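Local coordinates for macro domain-containing protein (Thermosipho africanus, PDB 7OMU) that is of unknown function but combines a DarT-family region with a macro domain that holds adenosine-5-diphosphoribose in a pocket, at residues G232-S237 against K254-R259; D106-A111 against S183-S188; E341-E346 against K378-V383; V59-I64 against L94-V99. The protein carries 1 engineered substitution. All coordinates share one frame; numbering follows the deposited sequence.

Interaction 1: residues G232-S237 against K254-R259; sequences GDMFFS and KGLASR. With APR (adenosine-5-diphosphoribose), chain C.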
# COMPACT_ATOMS: atom_id res chain seq x y z
N GLY A 232 -8.65 -5.40 -2.44
CA GLY A 232 -7.50 -4.55 -2.09
C GLY A 232 -6.94 -4.85 -0.71
O GLY A 232 -7.27 -5.92 -0.15
N ASP A 233 -6.11 -3.94 -0.21
CA ASP A 233 -5.43 -4.01 1.12
C ASP A 233 -6.19 -3.12 2.10
O ASP A 233 -6.21 -1.90 1.90
CB ASP A 233 -3.97 -3.58 1.00
CG ASP A 233 -3.12 -4.01 2.18
OD1 ASP A 233 -3.69 -4.33 3.23
OD2 ASP A 233 -1.88 -4.02 2.02
N MET A 234 -6.78 -3.73 3.13
CA MET A 234 -7.59 -3.05 4.18
C MET A 234 -6.76 -1.95 4.85
O MET A 234 -7.33 -0.88 5.13
CB MET A 234 -8.03 -4.07 5.23
CG MET A 234 -8.95 -3.49 6.29
SD MET A 234 -9.62 -4.77 7.36
CE MET A 234 -8.13 -5.31 8.19
N PHE A 235 -5.47 -2.21 5.10
CA PHE A 235 -4.59 -1.35 5.94
C PHE A 235 -4.20 -0.09 5.16
O PHE A 235 -3.80 0.91 5.80
CB PHE A 235 -3.40 -2.16 6.44
CG PHE A 235 -3.81 -3.36 7.26
CD1 PHE A 235 -4.35 -3.20 8.52
CD2 PHE A 235 -3.69 -4.64 6.75
CE1 PHE A 235 -4.76 -4.31 9.27
CE2 PHE A 235 -4.08 -5.74 7.49
CZ PHE A 235 -4.61 -5.57 8.75
N PHE A 236 -4.33 -0.11 3.83
CA PHE A 236 -4.11 1.05 2.94
C PHE A 236 -5.45 1.67 2.53
O PHE A 236 -5.43 2.68 1.81
CB PHE A 236 -3.26 0.66 1.73
CG PHE A 236 -1.79 0.48 2.05
CD1 PHE A 236 -1.01 1.57 2.38
CD2 PHE A 236 -1.21 -0.77 2.05
CE1 PHE A 236 0.33 1.42 2.69
CE2 PHE A 236 0.14 -0.93 2.36
CZ PHE A 236 0.90 0.17 2.68
N SER A 237 -6.58 1.10 2.97
CA SER A 237 -7.88 1.82 3.02
C SER A 237 -7.66 3.02 3.94
O SER A 237 -6.75 2.95 4.78
CB SER A 237 -9.03 0.97 3.50
OG SER A 237 -9.25 1.11 4.89
N LYS A 254 -1.49 -17.05 12.42
CA LYS A 254 -1.51 -17.12 10.93
C LYS A 254 -2.69 -16.31 10.38
O LYS A 254 -3.69 -16.16 11.10
CB LYS A 254 -1.58 -18.58 10.47
CG LYS A 254 -0.50 -19.50 11.03
CD LYS A 254 0.08 -20.47 10.02
CE LYS A 254 1.42 -21.03 10.43
NZ LYS A 254 2.15 -21.61 9.27
N GLY A 255 -2.57 -15.82 9.14
CA GLY A 255 -3.65 -15.16 8.37
C GLY A 255 -3.47 -13.65 8.31
O GLY A 255 -2.32 -13.20 8.17
N LEU A 256 -4.58 -12.89 8.37
CA LEU A 256 -4.60 -11.41 8.47
C LEU A 256 -4.08 -10.99 9.86
O LEU A 256 -3.29 -10.04 9.92
CB LEU A 256 -6.02 -10.89 8.22
CG LEU A 256 -6.23 -9.37 8.30
CD1 LEU A 256 -7.26 -8.90 7.29
CD2 LEU A 256 -6.65 -8.94 9.70
N ALA A 257 -4.51 -11.69 10.92
CA ALA A 257 -4.07 -11.46 12.32
C ALA A 257 -2.54 -11.47 12.39
O ALA A 257 -1.98 -10.60 13.08
CB ALA A 257 -4.66 -12.50 13.24
N SER A 258 -1.89 -12.41 11.69
CA SER A 258 -0.42 -12.52 11.60
C SER A 258 0.18 -11.18 11.16
O SER A 258 1.11 -10.70 11.82
CB SER A 258 -0.01 -13.62 10.66
OG SER A 258 1.39 -13.79 10.67
N ARG A 259 -0.34 -10.59 10.08
CA ARG A 259 0.16 -9.30 9.55
C ARG A 259 -0.01 -8.21 10.61
O ARG A 259 0.90 -7.37 10.74
CB ARG A 259 -0.59 -8.87 8.29
CG ARG A 259 -0.44 -7.39 7.98
CD ARG A 259 -0.61 -7.10 6.52
NE ARG A 259 -0.42 -5.68 6.27
CZ ARG A 259 -0.63 -5.10 5.10
NH1 ARG A 259 -1.02 -5.82 4.06
NH2 ARG A 259 -0.43 -3.79 4.98
N1 APR C . -7.05 -6.82 3.02
C2 APR C . -8.23 -7.42 2.84
N3 APR C . -8.58 -8.69 3.07
C4 APR C . -7.54 -9.38 3.55
C5 APR C . -6.26 -8.91 3.79
C6 APR C . -6.02 -7.55 3.50
N6 APR C . -4.84 -6.96 3.68
N7 APR C . -5.46 -9.93 4.28
C8 APR C . -6.24 -10.98 4.34
N9 APR C . -7.52 -10.71 3.89
C1' APR C . -8.66 -11.62 3.81
C2' APR C . -8.27 -13.08 3.55
O2' APR C . -8.28 -13.36 2.16
C3' APR C . -9.34 -13.88 4.31
O3' APR C . -10.25 -14.50 3.41
O4' APR C . -9.32 -11.61 5.05
C4' APR C . -10.05 -12.85 5.21
C5' APR C . -10.12 -13.20 6.68
O5' APR C . -8.78 -13.33 7.24
PA APR C . -8.43 -14.43 8.37
O1A APR C . -7.39 -13.87 9.29
O2A APR C . -8.14 -15.74 7.72
O3A APR C . -9.81 -14.54 9.19
PB APR C . -10.70 -15.76 9.75
O1B APR C . -11.03 -16.66 8.60
O2B APR C . -11.83 -15.21 10.55
O5D APR C . -9.66 -16.51 10.73
C5D APR C . -9.49 -16.04 12.10
O4D APR C . -7.12 -16.53 12.11
O1D APR C . -6.71 -14.26 11.96
C1D APR C . -6.52 -15.39 12.74
O2D APR C . -6.35 -15.03 15.19
C2D APR C . -7.22 -15.21 14.09
O3D APR C . -7.41 -17.53 14.88
C3D APR C . -8.10 -16.46 14.24
C4D APR C . -8.38 -16.81 12.77
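Asp233 and Arg259 reach toward each other tip to tip beside the adenine of adenosine-5-diphosphoribose, in the ligand pocket of the macro domain, where the loop after strand 227-231 faces the start of helix 256-263. Arg259 NH1 donates to Asp233 OD2 at 2.9 Å and meets that oxygen on its syn side; NH2 adds a weak second bond to the same atom. Both bonds from Arg259 thus end on OD2, which lies near the guanidinium plane, with the carboxylate plane turned 79° from it. Asp233 CG stands anti to the backbone N (chi1 -163°), which places the carboxyl carbon between its two partners, OD2 at Arg259 and OD1 at the ligand. Asp233 OD1 accepts a hydrogen bond from ligand N6 at 2.9 Å and a weak one from Phe235 N.

Arg259 is extended from CG to NE and lies alongside Phe235, the two side chains pointing opposite ways. Phe235 CD2 sits over the centre of the guanidinium face, 3.4 Å above its plane, but the two planes are 38° apart, so the groups are tilted and not stacked flat. Arg259 NE is hydrogen-bonded to Gln263 OE1, which gives the guanidinium a second partner.

Leu256 fills the apolar side with both branches. Its CD2 comes to the edge of the Phe235 ring, 4.1 Å from CZ, whereas Leu256 CD1 is 3.8 Å from Met234 CE and 3.6 Å from adenine C5. Two backbone amides also hold the ligand: Met234 N donates to N1 at 3.1 Å, and Leu256 N donates to the phosphate oxygen O1A at 3.1 Å.

Interaction 2: residues D106-A111 against S183-S188; sequences DLAIVA and SAIYVS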
# COMPACT_ATOMS: atom_id res chain seq x y z
N ASP A 106 -2.06 13.45 -10.03
CA ASP A 106 -0.90 14.38 -10.14
C ASP A 106 0.39 13.60 -10.41
O ASP A 106 1.41 14.25 -10.72
CB ASP A 106 -0.69 15.21 -8.87
CG ASP A 106 -1.86 16.10 -8.49
OD1 ASP A 106 -2.40 16.78 -9.39
OD2 ASP A 106 -2.22 16.11 -7.29
N LEU A 107 0.37 12.27 -10.26
CA LEU A 107 1.60 11.43 -10.24
C LEU A 107 1.61 10.46 -11.42
O LEU A 107 0.52 10.04 -11.89
CB LEU A 107 1.68 10.67 -8.92
CG LEU A 107 2.02 11.53 -7.70
CD1 LEU A 107 2.14 10.66 -6.46
CD2 LEU A 107 3.31 12.31 -7.92
N ALA A 108 2.82 10.11 -11.85
CA ALA A 108 3.11 9.11 -12.90
C ALA A 108 4.35 8.32 -12.48
O ALA A 108 5.32 8.93 -12.01
CB ALA A 108 3.31 9.81 -14.22
N ILE A 109 4.30 6.99 -12.63
CA ILE A 109 5.47 6.09 -12.44
C ILE A 109 5.97 5.70 -13.84
O ILE A 109 5.20 5.10 -14.60
CB ILE A 109 5.09 4.88 -11.56
CG1 ILE A 109 4.73 5.35 -10.14
CG2 ILE A 109 6.21 3.85 -11.53
CD1 ILE A 109 3.69 4.50 -9.46
N VAL A 110 7.19 6.12 -14.17
CA VAL A 110 7.83 5.87 -15.49
C VAL A 110 8.58 4.55 -15.39
O VAL A 110 9.47 4.45 -14.53
CB VAL A 110 8.75 7.03 -15.91
CG1 VAL A 110 9.44 6.76 -17.25
CG2 VAL A 110 8.00 8.36 -15.94
N ALA A 111 8.19 3.57 -16.21
CA ALA A 111 8.81 2.23 -16.27
C ALA A 111 10.07 2.30 -17.15
O ALA A 111 10.00 2.88 -18.24
CB ALA A 111 7.82 1.22 -16.79
N SER A 183 9.86 1.81 -20.95
CA SER A 183 8.89 0.75 -21.34
C SER A 183 7.50 1.35 -21.52
O SER A 183 6.87 1.09 -22.55
CB SER A 183 8.81 -0.35 -20.31
OG SER A 183 10.07 -0.95 -20.07
N ALA A 184 7.04 2.06 -20.50
CA ALA A 184 5.64 2.51 -20.35
C ALA A 184 5.56 3.55 -19.24
O ALA A 184 6.58 3.79 -18.57
CB ALA A 184 4.76 1.33 -20.05
N ILE A 185 4.39 4.15 -19.07
CA ILE A 185 4.10 5.09 -17.95
C ILE A 185 2.83 4.60 -17.25
O ILE A 185 1.80 4.44 -17.94
CB ILE A 185 3.98 6.54 -18.46
CG1 ILE A 185 5.30 7.03 -19.07
CG2 ILE A 185 3.49 7.47 -17.37
CD1 ILE A 185 5.13 7.66 -20.42
N TYR A 186 2.94 4.32 -15.95
CA TYR A 186 1.82 3.86 -15.09
C TYR A 186 1.15 5.10 -14.49
O TYR A 186 1.84 6.08 -14.18
CB TYR A 186 2.32 2.86 -14.05
CG TYR A 186 2.75 1.54 -14.65
CD1 TYR A 186 1.82 0.57 -14.99
CD2 TYR A 186 4.09 1.28 -14.90
CE1 TYR A 186 2.21 -0.64 -15.55
CE2 TYR A 186 4.49 0.07 -15.46
CZ TYR A 186 3.55 -0.89 -15.78
OH TYR A 186 3.95 -2.07 -16.33
N VAL A 187 -0.17 5.02 -14.34
CA VAL A 187 -1.07 6.17 -14.08
C VAL A 187 -2.27 5.67 -13.27
O VAL A 187 -2.61 4.49 -13.41
CB VAL A 187 -1.48 6.80 -15.43
CG1 VAL A 187 -2.69 7.69 -15.30
CG2 VAL A 187 -0.33 7.58 -16.05
N SER A 188 -2.88 6.54 -12.45
CA SER A 188 -3.86 6.17 -11.40
C SER A 188 -5.21 5.71 -11.99
O SER A 188 -5.79 4.78 -11.39
CB SER A 188 -4.05 7.31 -10.44
OG SER A 188 -4.40 8.51 -11.12
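Ile109 and Tyr186 form an antiparallel hydrogen-bonded pair between strands 107-113 and 182-187, the two inner strands of a four-stranded mixed sheet in the DarT-family region. The short segments run at 158° to each other. Ile109 N donates to Tyr186 O at 3.0 Å, and Tyr186 N returns a bond to Ile109 O at 2.7 Å.

The buried part of the contact has packing on both faces of the sheet. On the face bearing Val110 and Ile185, a non-hydrogen-bonded pair, Ile185 CG2 is anti to the backbone N and reaches Ala108 CB at 3.9 Å; helix 190-200 covers Ile185 and Val187 there through Leu196. On the face of Ile109 and Tyr186, helix 92-99 and Phe213 pack on Ile109.

Toward Ser183 the contact becomes more open. Ser183 and Tyr186 are both partly exposed, in contrast to the buried residues of strand 107-113 opposite them. The backbones remain joined here, Ser183 N donating to Ala111 O at 2.9 Å, while the small Ala111 CB has Ser183 CB 4.0 Å away. The Tyr186 ring spans part of this end: its hydroxyl is hydrogen-bonded to Glu25 OE1 of the neighbouring strand 25-31, its ring stacks on Phe213, and its edge meets Ala111, with CE2 3.8 Å from Ala111 CB.

Interaction 3: residues E341-E346 against K378-V383; sequences ENYKKE and KLEIPV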
# COMPACT_ATOMS: atom_id res chain seq x y z
N GLU A 341 -25.24 -1.42 16.70
CA GLU A 341 -25.75 -0.82 17.96
C GLU A 341 -24.78 0.24 18.50
O GLU A 341 -25.26 1.18 19.16
CB GLU A 341 -26.03 -1.92 18.99
CG GLU A 341 -27.23 -2.78 18.63
CD GLU A 341 -27.46 -4.01 19.50
OE1 GLU A 341 -26.50 -4.46 20.16
OE2 GLU A 341 -28.60 -4.53 19.51
N ASN A 342 -23.48 0.12 18.24
CA ASN A 342 -22.42 0.82 19.02
C ASN A 342 -21.58 1.78 18.17
O ASN A 342 -20.77 2.51 18.78
CB ASN A 342 -21.53 -0.19 19.74
CG ASN A 342 -22.27 -0.96 20.81
OD1 ASN A 342 -22.76 -0.38 21.77
ND2 ASN A 342 -22.37 -2.27 20.64
N TYR A 343 -21.72 1.80 16.85
CA TYR A 343 -20.87 2.65 15.97
C TYR A 343 -21.15 4.13 16.28
O TYR A 343 -20.21 4.94 16.25
CB TYR A 343 -21.04 2.29 14.49
CG TYR A 343 -22.24 2.88 13.79
CD1 TYR A 343 -23.47 2.24 13.82
CD2 TYR A 343 -22.14 4.05 13.06
CE1 TYR A 343 -24.57 2.76 13.16
CE2 TYR A 343 -23.23 4.58 12.39
CZ TYR A 343 -24.45 3.94 12.45
OH TYR A 343 -25.54 4.45 11.79
N LYS A 344 -22.40 4.46 16.60
CA LYS A 344 -22.83 5.82 17.04
C LYS A 344 -22.14 6.16 18.38
O LYS A 344 -21.29 7.07 18.38
CB LYS A 344 -24.35 5.89 17.15
CG LYS A 344 -25.12 5.72 15.84
CD LYS A 344 -25.11 6.95 14.95
CE LYS A 344 -26.31 7.03 14.04
NZ LYS A 344 -26.18 8.13 13.05
N LYS A 345 -22.49 5.44 19.46
CA LYS A 345 -21.91 5.60 20.82
C LYS A 345 -20.40 5.86 20.74
O LYS A 345 -19.95 6.88 21.30
CB LYS A 345 -22.06 4.32 21.64
CG LYS A 345 -23.46 3.98 22.15
CD LYS A 345 -23.42 2.85 23.18
CE LYS A 345 -24.55 1.85 23.04
NZ LYS A 345 -25.79 2.34 23.69
N GLU A 346 -19.66 4.96 20.09
CA GLU A 346 -18.18 4.82 20.21
C GLU A 346 -17.45 5.79 19.28
O GLU A 346 -16.23 5.95 19.44
CB GLU A 346 -17.77 3.38 19.90
CG GLU A 346 -18.28 2.36 20.91
CD GLU A 346 -17.42 2.15 22.14
OE1 GLU A 346 -16.38 2.82 22.28
OE2 GLU A 346 -17.79 1.29 22.96
N LYS A 378 -27.11 -1.01 7.22
CA LYS A 378 -27.80 -0.14 8.21
C LYS A 378 -26.90 1.04 8.59
O LYS A 378 -27.44 2.13 8.83
CB LYS A 378 -28.20 -0.93 9.46
CG LYS A 378 -29.16 -2.09 9.26
CD LYS A 378 -29.58 -2.74 10.57
CE LYS A 378 -29.89 -4.23 10.50
NZ LYS A 378 -31.31 -4.52 10.19
N LEU A 379 -25.57 0.85 8.64
CA LEU A 379 -24.60 1.89 9.08
C LEU A 379 -24.76 3.16 8.23
O LEU A 379 -24.79 3.03 6.99
CB LEU A 379 -23.17 1.36 8.96
CG LEU A 379 -22.58 0.78 10.25
CD1 LEU A 379 -23.49 -0.30 10.81
CD2 LEU A 379 -21.18 0.25 10.01
N GLU A 380 -24.83 4.33 8.88
CA GLU A 380 -24.95 5.66 8.23
C GLU A 380 -23.56 6.29 8.09
O GLU A 380 -23.46 7.54 8.16
CB GLU A 380 -25.86 6.59 9.04
CG GLU A 380 -27.24 6.02 9.35
CD GLU A 380 -28.15 7.01 10.06
OE1 GLU A 380 -28.30 8.14 9.55
OE2 GLU A 380 -28.68 6.67 11.14
N ILE A 381 -22.52 5.47 7.89
CA ILE A 381 -21.10 5.90 7.70
C ILE A 381 -20.52 5.10 6.54
O ILE A 381 -21.05 4.05 6.19
CB ILE A 381 -20.29 5.68 8.99
CG1 ILE A 381 -20.43 4.25 9.53
CG2 ILE A 381 -20.66 6.72 10.04
CD1 ILE A 381 -19.38 3.87 10.54
N PRO A 382 -19.41 5.56 5.91
CA PRO A 382 -18.72 4.77 4.89
C PRO A 382 -18.31 3.40 5.45
O PRO A 382 -17.79 3.35 6.55
CB PRO A 382 -17.48 5.61 4.54
CG PRO A 382 -17.85 7.02 4.94
CD PRO A 382 -18.76 6.86 6.14
N VAL A 383 -18.58 2.33 4.69
CA VAL A 383 -18.25 0.93 5.08
C VAL A 383 -17.68 0.21 3.86
O VAL A 383 -18.33 0.22 2.80
CB VAL A 383 -19.49 0.19 5.62
CG1 VAL A 383 -19.18 -1.27 5.89
CG2 VAL A 383 -20.05 0.86 6.86
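Tyr343 and Leu379 mark the closest backbone approach, their CA atoms 7.9 Å apart, where the last turns of helix 329-346 pass an irregular segment and the helix is kinked where the N of Lys344 and Lys345 has no bond to the turn before. Tyr343 carries most of the contact. Its CG lies between the backbone N and the carbonyl carbon (chi1 82°), on the side of CA that faces segment 378-383. At the far end of the ring the hydroxyl accepts a hydrogen bond from the amide of Glu380, with OH and Glu380 N 3.0 Å apart at an N-H...acceptor angle of 157°. Leu379 CG lies over the centre of one ring face, 4.0 Å from the centroid and 10° off the normal, a CH-pi contact. The opposite face carries Lys344 CG, placed toward the rim. Leu379 and Tyr343 lie alongside each other, pointing opposite ways, and Leu379 CD1 comes 3.9 Å from Tyr343 CD1.

Segment 378-383 links helix 365-376 to strand 383-386, so the contact joins a helix to a helix-to-strand connection of the macro domain's alpha/beta fold. Backbone bonds of Val383 to Asn226 and Ser228 and of Pro382 to Leu351 lead it into the mixed sheet, and Leu379 O accepts a hydrogen bond from Asn226 ND2.

Ile381 lies beside the tyrosine, again pointing the other way, and brings CD1 to 3.7 Å from Tyr343 CD2. On the exposed side the polar link is weaker: Lys344, bent at chi2, crosses Glu380 so that NZ stands 3.5 Å from Glu380 OE2, a long salt bridge. Glu380 CG rests 3.4 Å from Tyr343 OH.

Interaction 4: residues V59-I64 against L94-V99; sequences VYDNSI and LYRLLV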
# COMPACT_ATOMS: atom_id res chain seq x y z
N VAL A 59 7.51 17.71 -6.90
CA VAL A 59 7.18 17.81 -5.44
C VAL A 59 7.98 16.73 -4.69
O VAL A 59 7.53 15.57 -4.66
CB VAL A 59 5.67 17.69 -5.18
CG1 VAL A 59 5.33 17.64 -3.69
CG2 VAL A 59 4.88 18.81 -5.85
N TYR A 60 9.13 17.12 -4.14
CA TYR A 60 9.90 16.40 -3.09
C TYR A 60 10.22 17.41 -1.98
O TYR A 60 10.88 18.42 -2.29
CB TYR A 60 11.21 15.83 -3.65
CG TYR A 60 11.11 14.49 -4.34
CD1 TYR A 60 10.57 13.39 -3.69
CD2 TYR A 60 11.58 14.31 -5.63
CE1 TYR A 60 10.47 12.16 -4.32
CE2 TYR A 60 11.50 13.09 -6.27
CZ TYR A 60 10.94 12.00 -5.61
OH TYR A 60 10.85 10.79 -6.24
N ASP A 61 9.78 17.16 -0.74
CA ASP A 61 10.00 18.08 0.41
C ASP A 61 11.50 18.38 0.52
O ASP A 61 12.30 17.44 0.35
CB ASP A 61 9.44 17.50 1.71
CG ASP A 61 8.97 18.56 2.70
OD1 ASP A 61 9.66 19.59 2.84
OD2 ASP A 61 7.90 18.35 3.31
N ASN A 62 11.85 19.65 0.79
CA ASN A 62 13.25 20.16 0.88
C ASN A 62 14.06 19.30 1.85
O ASN A 62 15.25 19.09 1.57
CB ASN A 62 13.29 21.63 1.31
CG ASN A 62 13.32 22.59 0.14
OD1 ASN A 62 12.38 23.36 -0.05
ND2 ASN A 62 14.38 22.54 -0.64
N SER A 63 13.43 18.86 2.94
CA SER A 63 14.02 17.94 3.95
C SER A 63 14.65 16.72 3.25
O SER A 63 15.78 16.36 3.63
CB SER A 63 12.98 17.53 4.97
OG SER A 63 11.80 17.06 4.34
N ILE A 64 13.95 16.14 2.26
CA ILE A 64 14.43 14.97 1.46
C ILE A 64 15.53 15.42 0.50
O ILE A 64 16.56 14.71 0.42
CB ILE A 64 13.26 14.29 0.71
CG1 ILE A 64 12.25 13.68 1.68
CG2 ILE A 64 13.77 13.26 -0.28
CD1 ILE A 64 10.82 13.95 1.30
N LEU A 94 6.42 7.17 -2.31
CA LEU A 94 5.13 7.37 -3.04
C LEU A 94 4.02 7.66 -2.02
O LEU A 94 3.22 8.59 -2.27
CB LEU A 94 4.80 6.13 -3.87
CG LEU A 94 3.56 6.25 -4.75
CD1 LEU A 94 3.61 7.50 -5.62
CD2 LEU A 94 3.41 5.03 -5.62
N TYR A 95 4.00 6.93 -0.91
CA TYR A 95 3.02 7.12 0.18
C TYR A 95 3.19 8.51 0.79
O TYR A 95 2.17 9.16 1.07
CB TYR A 95 3.17 6.05 1.27
CG TYR A 95 1.96 5.96 2.16
CD1 TYR A 95 0.87 5.20 1.78
CD2 TYR A 95 1.89 6.67 3.34
CE1 TYR A 95 -0.26 5.12 2.58
CE2 TYR A 95 0.77 6.61 4.15
CZ TYR A 95 -0.31 5.82 3.77
OH TYR A 95 -1.42 5.75 4.56
N ARG A 96 4.44 8.95 1.01
CA ARG A 96 4.76 10.28 1.58
C ARG A 96 4.19 11.37 0.68
O ARG A 96 3.61 12.33 1.22
CB ARG A 96 6.27 10.48 1.76
CG ARG A 96 6.69 11.94 1.91
CD ARG A 96 7.99 12.13 2.66
NE ARG A 96 7.91 13.32 3.50
CZ ARG A 96 8.82 13.69 4.39
NH1 ARG A 96 9.93 12.98 4.57
NH2 ARG A 96 8.64 14.79 5.10
N LEU A 97 4.35 11.23 -0.64
CA LEU A 97 3.89 12.24 -1.63
C LEU A 97 2.37 12.35 -1.57
O LEU A 97 1.86 13.48 -1.66
CB LEU A 97 4.35 11.85 -3.04
CG LEU A 97 5.86 11.84 -3.29
CD1 LEU A 97 6.14 11.79 -4.77
CD2 LEU A 97 6.55 13.05 -2.67
N LEU A 98 1.66 11.23 -1.40
CA LEU A 98 0.18 11.19 -1.47
C LEU A 98 -0.43 11.79 -0.20
O LEU A 98 -1.50 12.41 -0.32
CB LEU A 98 -0.29 9.75 -1.68
CG LEU A 98 -0.05 9.19 -3.09
CD1 LEU A 98 -0.39 7.72 -3.14
CD2 LEU A 98 -0.85 9.97 -4.13
N VAL A 99 0.21 11.63 0.96
CA VAL A 99 -0.31 12.17 2.25
C VAL A 99 0.11 13.64 2.40
O VAL A 99 -0.63 14.37 3.08
CB VAL A 99 0.10 11.31 3.46
CG1 VAL A 99 -0.34 9.86 3.27
CG2 VAL A 99 1.58 11.39 3.78
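Arg96 NH2 has two polar neighbours across the contact, Ser63 OG at 4.0 Å and Asp61 OD2 at 4.1 Å, but neither is close enough for a hydrogen bond. The Asp61 oxygen lies well out of the guanidinium plane and no N-H points at it, so only a general attraction of opposite charges is likely. Asp61 holds the N-cap position of helix 62-70 without a capping bond from its side chain.

The closer contacts are made by methyl groups. Ile64 and Arg96 meet tip to tip: Ile64 CD1 lies over one guanidinium face, 3.2 Å above the plane and displaced toward the rim, and is 3.6 Å from Arg96 CD. Arg96 CG, anti to the backbone N (chi1 161°), is carried out toward segment 59-64. Leu97 forms the second patch, its CD2 resting 3.4 Å from Val59 O and 4.2 Å from Tyr60 CD1.

In the DarT-family region the contact joins the start of helix 62-70, and the residues leading into it, to helix 92-99. Tyr60 and Ile64 also touch Met93 of that second helix, while Leu94 and Leu98 turn to Leu107 of strand 107-113, and Tyr95 reaches helix 294-298 through Leu298.

Interactions 2 and 4 belong to the DarT-family region and touch: Leu107 and Ile109 of strand 107-113 pack on Leu94, with Leu98 also against Leu107, so helix 92-99 serves one contact and covers a face of the other. Interactions 1 and 3 lie in the macro domain, centres about 22 Å apart and without touching. Phe236 of interaction 1 packs on Tyr95 of helix 92-99, a direct link between the two regions. Interactions 1 and 2 are buried; 3 and 4 are partly buried. Backbone bonds dominate interaction 2, a salt bridge and ligand bonds interaction 1, an aromatic side chain interaction 3, and opposite charges beyond salt-bridge range, with methyl contacts, interaction 4.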